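Side-chain contact in tube-forming protein in Mycobacterial Envelpe, TiME (Mycolicibacterium smegmatis, PDB 7CU9), which probably forms a tube across the mycobacterial outer envelope that may serve in protein secretion: residues 92-95 against 96-99. Sequence-based numbering, arbitrary orientation.
Sequences VDAA and DRAY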
loop_
_atom_site.group_PDB
_atom_site.type_symbol
_atom_site.label_atom_id
_atom_site.label_comp_id
_atom_site.label_asym_id
_atom_site.label_seq_id
_atom_site.Cartn_x
_atom_site.Cartn_y
_atom_site.Cartn_z
ATOM N N VAL B 92 -10.589 -29.826 -15.509
ATOM C CA VAL B 92 -10.881 -29.217 -14.179
ATOM C C VAL B 92 -10.251 -30.091 -13.087
ATOM O O VAL B 92 -9.698 -29.511 -12.130
ATOM C CB VAL B 92 -12.389 -28.982 -13.967
ATOM C CG1 VAL B 92 -12.936 -27.989 -14.979
ATOM C CG2 VAL B 92 -13.197 -30.272 -13.992
ATOM N N ASP B 93 -10.281 -31.420 -13.227
ATOM C CA ASP B 93 -9.670 -32.323 -12.214
ATOM C C ASP B 93 -8.150 -32.110 -12.139
ATOM O O ASP B 93 -7.602 -32.185 -11.030
ATOM C CB ASP B 93 -10.028 -33.787 -12.470
ATOM C CG ASP B 93 -11.463 -34.135 -12.105
ATOM O OD1 ASP B 93 -12.149 -33.277 -11.509
ATOM O OD2 ASP B 93 -11.877 -35.264 -12.419
ATOM N N ALA B 94 -7.466 -31.854 -13.259
ATOM C CA ALA B 94 -6.003 -31.619 -13.255
ATOM C C ALA B 94 -5.701 -30.311 -12.507
ATOM O O ALA B 94 -4.706 -30.259 -11.774
ATOM C CB ALA B 94 -5.455 -31.595 -14.658
ATOM N N ALA B 95 -6.526 -29.280 -12.692
ATOM C CA ALA B 95 -6.393 -28.009 -11.941
ATOM C C ALA B 95 -6.606 -28.289 -10.447
ATOM O O ALA B 95 -5.867 -27.722 -9.626
ATOM C CB ALA B 95 -7.367 -26.982 -12.456
ATOM N N ASP B 96 -7.563 -29.152 -10.101
ATOM C CA ASP B 96 -7.826 -29.511 -8.682
ATOM C C ASP B 96 -6.597 -30.219 -8.097
ATOM O O ASP B 96 -6.219 -29.920 -6.949
ATOM C CB ASP B 96 -9.080 -30.370 -8.530
ATOM C CG ASP B 96 -9.495 -30.499 -7.075
ATOM O OD1 ASP B 96 -9.664 -29.450 -6.419
ATOM O OD2 ASP B 96 -9.587 -31.644 -6.595
ATOM N N ARG B 97 -5.966 -31.124 -8.847
ATOM C CA ARG B 97 -4.773 -31.847 -8.347
ATOM C C ARG B 97 -3.647 -30.834 -8.114
ATOM O O ARG B 97 -2.950 -30.956 -7.099
ATOM C CB ARG B 97 -4.366 -32.968 -9.306
ATOM C CG ARG B 97 -5.307 -34.161 -9.268
ATOM C CD ARG B 97 -4.744 -35.339 -10.033
ATOM N NE ARG B 97 -4.642 -35.121 -11.470
ATOM C CZ ARG B 97 -5.626 -35.290 -12.353
ATOM N NH1 ARG B 97 -6.835 -35.657 -11.965
ATOM N NH2 ARG B 97 -5.392 -35.084 -13.637
ATOM N N ALA B 98 -3.478 -29.855 -9.005
ATOM C CA ALA B 98 -2.436 -28.814 -8.854
ATOM C C ALA B 98 -2.732 -27.977 -7.607
ATOM O O ALA B 98 -1.796 -27.716 -6.824
ATOM C CB ALA B 98 -2.347 -27.971 -10.097
ATOM N N TYR B 99 -3.992 -27.593 -7.404
ATOM C CA TYR B 99 -4.432 -26.864 -6.189
ATOM C C TYR B 99 -4.026 -27.672 -4.950
ATOM O O TYR B 99 -3.484 -27.103 -3.991
ATOM C CB TYR B 99 -5.935 -26.592 -6.232
ATOM C CG TYR B 99 -6.449 -25.919 -4.988
ATOM C CD1 TYR B 99 -6.177 -24.584 -4.750
ATOM C CD2 TYR B 99 -7.159 -26.625 -4.034
ATOM C CE1 TYR B 99 -6.614 -23.955 -3.595
ATOM C CE2 TYR B 99 -7.604 -26.013 -2.874
ATOM C CZ TYR B 99 -7.333 -24.673 -2.656
ATOM O OH TYR B 99 -7.773 -24.073 -1.508
HETATM O O HOH W 1 -11.485 -33.155 -8.688
HETATM O O HOH W 2 -9.227 -34.043 -8.602
#
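Arg97 folds back along the helix so that one face of its guanidinium lies over the preceding turn. Two atoms lie against that face near its rim: Ala94 CA, 3.5 Å above the plane, and Asp93 O, at a similar height. The bend comes at chi3 (-67°), which turns the head back along the axis after CG, itself placed beside the backbone N, has passed Asp93 O. At its two terminal nitrogens, Arg97 NH2 meets Ala94 CB at 3.6 Å and NH1 meets Asp93 CB; both partners are carbons, hence van der Waals packing, and Asp93 OD2 lies 5.1 Å from Arg97 NH1, not in contact. A long, weak ion pair links NH2 to Asp62.

A water lies between the two acids, placed to donate to Asp93 OD1 (2.9 Å) and Asp96 OD2 (3.2 Å), which are 5.8 Å apart; this may ease the repulsion of like charges. A second water can donate to Asp96 OD2 and, only weakly, to Asp93 O. Each water has more acceptors near than protons, so its bonds may alternate.

The backbone supplies four i to i+4 hydrogen bonds, from Asp96 N to Val92 O through Tyr99 N to Ala95 O, with N-H...O angles of 151° to 164°. Ala94, Ala95 and Ala98 turn to Phe89 of strand 77-89, while Tyr99 OH is hydrogen-bonded to Gly134 O. This pattern is that of the first turns of an amphipathic alpha-helix, 92-103, packed on the antiparallel sheet of the PknH-like extracellular domain.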